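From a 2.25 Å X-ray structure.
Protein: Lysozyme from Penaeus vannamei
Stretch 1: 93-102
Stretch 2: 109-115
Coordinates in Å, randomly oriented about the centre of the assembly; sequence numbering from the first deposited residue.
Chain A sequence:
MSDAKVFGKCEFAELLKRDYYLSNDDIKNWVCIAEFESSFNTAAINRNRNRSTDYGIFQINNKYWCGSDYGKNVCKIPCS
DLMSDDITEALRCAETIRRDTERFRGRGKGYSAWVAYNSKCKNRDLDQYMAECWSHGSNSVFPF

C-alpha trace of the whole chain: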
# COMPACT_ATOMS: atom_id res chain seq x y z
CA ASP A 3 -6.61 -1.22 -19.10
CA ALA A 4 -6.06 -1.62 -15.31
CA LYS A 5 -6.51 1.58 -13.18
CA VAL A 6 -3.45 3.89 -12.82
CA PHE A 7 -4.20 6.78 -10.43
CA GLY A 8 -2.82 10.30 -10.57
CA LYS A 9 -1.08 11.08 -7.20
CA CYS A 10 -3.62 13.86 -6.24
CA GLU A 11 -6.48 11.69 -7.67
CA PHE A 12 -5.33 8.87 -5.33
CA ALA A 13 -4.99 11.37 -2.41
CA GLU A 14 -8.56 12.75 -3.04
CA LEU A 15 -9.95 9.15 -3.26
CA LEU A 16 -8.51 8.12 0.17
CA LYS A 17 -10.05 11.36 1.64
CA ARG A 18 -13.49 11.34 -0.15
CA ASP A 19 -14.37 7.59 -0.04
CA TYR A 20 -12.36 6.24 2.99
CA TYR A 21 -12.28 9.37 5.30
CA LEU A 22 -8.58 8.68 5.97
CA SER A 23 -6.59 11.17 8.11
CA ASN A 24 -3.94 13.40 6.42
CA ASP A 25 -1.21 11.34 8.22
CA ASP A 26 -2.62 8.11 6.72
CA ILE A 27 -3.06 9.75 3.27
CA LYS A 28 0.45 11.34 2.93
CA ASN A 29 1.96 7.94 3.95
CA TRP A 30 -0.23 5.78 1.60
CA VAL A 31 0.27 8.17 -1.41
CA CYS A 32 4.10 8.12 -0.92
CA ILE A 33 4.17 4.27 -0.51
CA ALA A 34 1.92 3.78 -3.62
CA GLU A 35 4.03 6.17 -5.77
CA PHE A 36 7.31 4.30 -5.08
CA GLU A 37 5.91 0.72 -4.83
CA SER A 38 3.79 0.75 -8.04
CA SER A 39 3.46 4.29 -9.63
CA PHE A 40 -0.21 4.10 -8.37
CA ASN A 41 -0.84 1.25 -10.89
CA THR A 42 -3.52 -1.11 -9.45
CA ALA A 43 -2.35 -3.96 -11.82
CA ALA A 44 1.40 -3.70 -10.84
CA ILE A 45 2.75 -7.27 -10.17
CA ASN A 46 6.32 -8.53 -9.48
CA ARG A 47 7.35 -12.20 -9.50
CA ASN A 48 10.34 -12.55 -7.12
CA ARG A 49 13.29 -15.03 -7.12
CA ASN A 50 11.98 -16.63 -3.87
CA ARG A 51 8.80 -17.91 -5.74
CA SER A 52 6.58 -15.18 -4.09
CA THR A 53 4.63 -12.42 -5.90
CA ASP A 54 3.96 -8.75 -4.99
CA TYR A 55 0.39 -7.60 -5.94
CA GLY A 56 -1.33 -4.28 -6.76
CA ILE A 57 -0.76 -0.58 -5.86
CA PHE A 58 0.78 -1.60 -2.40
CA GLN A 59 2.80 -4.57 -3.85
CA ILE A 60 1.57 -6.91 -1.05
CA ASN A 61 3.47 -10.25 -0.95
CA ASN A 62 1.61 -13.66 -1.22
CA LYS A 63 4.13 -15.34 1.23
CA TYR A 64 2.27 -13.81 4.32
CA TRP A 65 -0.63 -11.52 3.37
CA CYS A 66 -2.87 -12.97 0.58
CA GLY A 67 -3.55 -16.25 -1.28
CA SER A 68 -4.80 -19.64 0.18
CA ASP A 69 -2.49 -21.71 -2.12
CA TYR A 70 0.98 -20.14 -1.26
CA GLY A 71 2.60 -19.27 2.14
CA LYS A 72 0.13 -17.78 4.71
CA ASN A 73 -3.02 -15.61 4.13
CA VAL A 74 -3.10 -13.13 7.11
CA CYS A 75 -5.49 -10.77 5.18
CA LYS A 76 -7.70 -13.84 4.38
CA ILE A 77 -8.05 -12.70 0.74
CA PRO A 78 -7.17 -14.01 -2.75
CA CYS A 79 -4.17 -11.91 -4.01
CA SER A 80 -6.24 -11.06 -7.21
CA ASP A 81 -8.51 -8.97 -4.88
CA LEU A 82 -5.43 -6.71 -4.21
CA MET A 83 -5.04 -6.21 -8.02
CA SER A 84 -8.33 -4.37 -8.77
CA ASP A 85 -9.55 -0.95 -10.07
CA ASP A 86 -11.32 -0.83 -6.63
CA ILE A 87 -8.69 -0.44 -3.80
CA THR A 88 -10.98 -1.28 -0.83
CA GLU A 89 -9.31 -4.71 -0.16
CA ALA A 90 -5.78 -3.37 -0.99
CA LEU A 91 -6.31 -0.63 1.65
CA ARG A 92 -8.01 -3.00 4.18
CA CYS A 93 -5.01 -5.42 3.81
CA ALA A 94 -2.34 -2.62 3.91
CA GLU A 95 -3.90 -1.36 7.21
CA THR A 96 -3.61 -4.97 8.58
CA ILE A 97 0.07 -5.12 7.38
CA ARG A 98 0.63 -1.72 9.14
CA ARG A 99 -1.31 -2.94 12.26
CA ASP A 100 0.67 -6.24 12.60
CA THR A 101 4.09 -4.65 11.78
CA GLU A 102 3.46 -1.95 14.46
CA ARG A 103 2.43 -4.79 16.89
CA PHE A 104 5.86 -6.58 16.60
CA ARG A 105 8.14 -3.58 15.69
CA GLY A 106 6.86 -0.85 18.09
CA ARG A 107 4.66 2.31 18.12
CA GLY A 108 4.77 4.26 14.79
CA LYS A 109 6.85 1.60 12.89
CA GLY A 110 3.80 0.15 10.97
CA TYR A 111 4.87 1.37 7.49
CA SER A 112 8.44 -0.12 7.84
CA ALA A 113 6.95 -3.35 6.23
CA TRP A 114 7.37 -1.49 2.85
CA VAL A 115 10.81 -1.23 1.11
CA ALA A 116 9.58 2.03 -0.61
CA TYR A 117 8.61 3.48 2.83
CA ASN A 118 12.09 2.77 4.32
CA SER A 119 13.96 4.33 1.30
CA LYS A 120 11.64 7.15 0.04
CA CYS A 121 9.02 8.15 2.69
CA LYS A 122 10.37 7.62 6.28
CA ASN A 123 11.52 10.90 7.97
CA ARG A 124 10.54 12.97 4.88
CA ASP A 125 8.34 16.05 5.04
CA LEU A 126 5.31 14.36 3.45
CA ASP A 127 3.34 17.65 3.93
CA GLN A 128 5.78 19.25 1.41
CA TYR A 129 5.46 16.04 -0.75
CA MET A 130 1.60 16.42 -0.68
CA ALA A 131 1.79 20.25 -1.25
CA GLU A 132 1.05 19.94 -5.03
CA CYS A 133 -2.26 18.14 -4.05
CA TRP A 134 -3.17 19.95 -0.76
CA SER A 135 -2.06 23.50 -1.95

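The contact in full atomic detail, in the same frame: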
# COMPACT_ATOMS: atom_id res chain seq x y z
N CYS A 93 -6.14 -4.49 3.56
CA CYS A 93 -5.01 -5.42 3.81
C CYS A 93 -3.73 -4.63 4.19
O CYS A 93 -2.96 -5.09 5.11
CB CYS A 93 -4.78 -6.34 2.63
SG CYS A 93 -3.45 -7.53 2.91
N ALA A 94 -3.49 -3.49 3.55
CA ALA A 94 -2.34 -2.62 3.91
C ALA A 94 -2.50 -2.17 5.37
O ALA A 94 -1.53 -2.25 6.14
CB ALA A 94 -2.19 -1.45 2.94
N GLU A 95 -3.71 -1.80 5.80
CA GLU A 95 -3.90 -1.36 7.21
C GLU A 95 -3.62 -2.51 8.18
O GLU A 95 -3.18 -2.22 9.31
CB GLU A 95 -5.32 -0.85 7.42
CG GLU A 95 -5.54 0.48 6.72
CD GLU A 95 -6.94 1.04 6.84
OE1 GLU A 95 -7.09 2.26 6.75
OE2 GLU A 95 -7.87 0.24 7.01
N THR A 96 -3.95 -3.75 7.79
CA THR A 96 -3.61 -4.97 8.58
C THR A 96 -2.08 -5.18 8.60
O THR A 96 -1.55 -5.57 9.68
CB THR A 96 -4.29 -6.21 7.99
OG1 THR A 96 -5.68 -5.94 8.13
CG2 THR A 96 -3.93 -7.50 8.70
N ILE A 97 -1.42 -5.01 7.45
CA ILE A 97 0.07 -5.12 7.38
C ILE A 97 0.68 -4.07 8.33
O ILE A 97 1.53 -4.45 9.16
CB ILE A 97 0.58 -4.99 5.94
CG1 ILE A 97 0.14 -6.19 5.09
CG2 ILE A 97 2.10 -4.78 5.89
CD1 ILE A 97 0.37 -6.02 3.63
N ARG A 98 0.23 -2.82 8.23
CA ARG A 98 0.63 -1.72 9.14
C ARG A 98 0.30 -2.08 10.60
O ARG A 98 1.17 -1.91 11.46
CB ARG A 98 -0.07 -0.40 8.79
CG ARG A 98 0.60 0.82 9.43
CD ARG A 98 -0.20 2.11 9.29
NE ARG A 98 -1.55 1.91 9.78
CZ ARG A 98 -2.64 2.45 9.25
NH1 ARG A 98 -2.56 3.23 8.19
NH2 ARG A 98 -3.83 2.16 9.78
N ARG A 99 -0.90 -2.59 10.88
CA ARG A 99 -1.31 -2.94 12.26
C ARG A 99 -0.36 -4.01 12.80
O ARG A 99 0.21 -3.79 13.90
CB ARG A 99 -2.79 -3.35 12.34
CG ARG A 99 -3.28 -3.57 13.77
CD ARG A 99 -4.75 -3.92 13.88
NE ARG A 99 -5.29 -4.56 12.68
CZ ARG A 99 -5.92 -3.94 11.67
NH1 ARG A 99 -6.15 -2.64 11.69
NH2 ARG A 99 -6.36 -4.64 10.64
N ASP A 100 -0.15 -5.11 12.07
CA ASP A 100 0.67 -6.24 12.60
C ASP A 100 2.14 -5.82 12.77
O ASP A 100 2.75 -6.14 13.84
CB ASP A 100 0.56 -7.47 11.70
CG ASP A 100 -0.81 -8.12 11.80
OD1 ASP A 100 -1.71 -7.53 12.45
OD2 ASP A 100 -0.98 -9.23 11.23
N THR A 101 2.69 -5.13 11.77
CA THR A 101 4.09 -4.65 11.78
C THR A 101 4.28 -3.79 13.04
O THR A 101 5.26 -4.03 13.76
CB THR A 101 4.46 -3.88 10.51
OG1 THR A 101 4.37 -4.79 9.42
CG2 THR A 101 5.86 -3.31 10.55
N GLU A 102 3.37 -2.84 13.28
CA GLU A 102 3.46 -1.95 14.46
C GLU A 102 3.46 -2.82 15.72
O GLU A 102 4.30 -2.58 16.60
CB GLU A 102 2.30 -0.94 14.46
CG GLU A 102 2.24 -0.10 15.71
CD GLU A 102 1.56 1.24 15.53
OE1 GLU A 102 0.32 1.25 15.32
OE2 GLU A 102 2.26 2.28 15.60
N LYS A 109 5.94 2.31 13.84
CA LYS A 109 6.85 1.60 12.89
C LYS A 109 6.04 0.77 11.87
O LYS A 109 6.65 -0.00 11.13
CB LYS A 109 7.87 0.79 13.69
CG LYS A 109 8.62 1.60 14.75
CD LYS A 109 10.14 1.50 14.67
CE LYS A 109 10.61 0.14 14.18
NZ LYS A 109 12.07 -0.01 14.33
N GLY A 110 4.72 0.97 11.78
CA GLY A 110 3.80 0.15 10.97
C GLY A 110 4.19 0.13 9.50
O GLY A 110 4.10 -0.94 8.85
N TYR A 111 4.63 1.27 8.95
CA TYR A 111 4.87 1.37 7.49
C TYR A 111 6.23 0.77 7.11
O TYR A 111 6.47 0.65 5.90
CB TYR A 111 4.76 2.81 7.02
CG TYR A 111 3.40 3.43 7.21
CD1 TYR A 111 2.33 3.08 6.41
CD2 TYR A 111 3.20 4.42 8.15
CE1 TYR A 111 1.08 3.67 6.55
CE2 TYR A 111 1.96 5.02 8.31
CZ TYR A 111 0.89 4.65 7.51
OH TYR A 111 -0.32 5.27 7.65
N SER A 112 7.07 0.40 8.08
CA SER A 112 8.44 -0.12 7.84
C SER A 112 8.38 -1.50 7.17
O SER A 112 9.44 -1.97 6.73
CB SER A 112 9.27 -0.12 9.10
OG SER A 112 8.86 -1.12 10.01
N ALA A 113 7.19 -2.09 6.99
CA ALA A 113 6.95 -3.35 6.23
C ALA A 113 7.17 -3.12 4.73
O ALA A 113 7.36 -4.13 4.01
CB ALA A 113 5.56 -3.86 6.49
N TRP A 114 7.19 -1.86 4.28
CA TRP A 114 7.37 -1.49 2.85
C TRP A 114 8.79 -1.00 2.58
O TRP A 114 9.22 -0.03 3.24
CB TRP A 114 6.35 -0.43 2.44
CG TRP A 114 4.99 -0.99 2.17
CD1 TRP A 114 4.53 -1.46 0.97
CD2 TRP A 114 3.91 -1.15 3.11
NE1 TRP A 114 3.25 -1.90 1.11
CE2 TRP A 114 2.84 -1.71 2.40
CE3 TRP A 114 3.74 -0.85 4.46
CZ2 TRP A 114 1.62 -1.99 3.00
CZ3 TRP A 114 2.54 -1.13 5.06
CH2 TRP A 114 1.49 -1.69 4.33
N VAL A 115 9.45 -1.62 1.59
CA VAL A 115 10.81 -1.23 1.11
C VAL A 115 10.74 0.23 0.65
O VAL A 115 11.62 1.00 1.05
CB VAL A 115 11.33 -2.20 0.03
CG1 VAL A 115 12.73 -1.85 -0.44
CG2 VAL A 115 11.31 -3.64 0.53
O HOH W 1 2.56 2.47 12.72

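Stretch 2 packs against one side of the helix 93-102, and the helical residues that meet it, A94, I97, R98, T101 and E102, follow the three-to-four-residue repeat expected of a single helical face. E95, T96 and R99, whose CA-to-CB bonds point away, make no contact.

K109 contributes mainly backbone. K109 O lies 3.5 Å from T101 CG2, while its side chain leads away at its end, and its nearest approach to the helix is 5.2 Å, from K109 CB to E102 CA. K109 O also accepts hydrogen bonds from S112 N at 3.1 Å and S112 OG at 2.7 Å, so the turn is braced from within.

At G110 the two backbones come closest in register, with 4.1 Å between G110 CA and E102 CA. G110 CA sits 3.4 Å from R98 O and 3.8 Å from E102 N. An ideally placed CB on this residue would fall 2.4 Å from R98 CG, a clash, so the absence of a side chain is what accommodates this approach with R98 as modelled. G110 O receives a CA-H...O contact from R98 CA at 3.6 Å, nearly linear with an angle of 173° at the hydrogen, and lies 3.4 Å from T101 CB. A water links the segments as well: it accepts from G110 N at 2.8 Å and donates a weak hydrogen bond to E102 OE2 at 2.9 Å.

The CA-to-CB bond of Y111 points away from the helix, yet its ring returns to meet the R98 side chain, which is t at chi1 and chi2 and turns to p at chi3. R98 CD lies 3.6 Å from the centroid of the Y111 ring and 25° off the ring normal, which places it over the face as a CH-pi contact. Farther along, R98 NH1 donates to Y111 OH at 3.1 Å; the 135° angle marks this hydrogen bond as weak.

S112 plays a smaller part across the interface, its OG 3.8 Å from T101 CG2. A113 directs its CB toward the helix, 3.6 Å from I97 CG2 and 3.3 Å from T101 OG1. T101 OG1 is itself engaged within the helix, donating to I97 O at 2.9 Å.

W114, at the N-cap position of the following helix, has the largest area covered by stretch 1 of any residue in stretch 2. Its ring reaches back to the helix: W114 CH2 is 3.5 Å from I97 CG2, and W114 CZ2 is 3.8 Å from A94 CB. A94 O approaches the ring edge near its plane, 3.6 Å from W114 CH2. V115 lies out of reach.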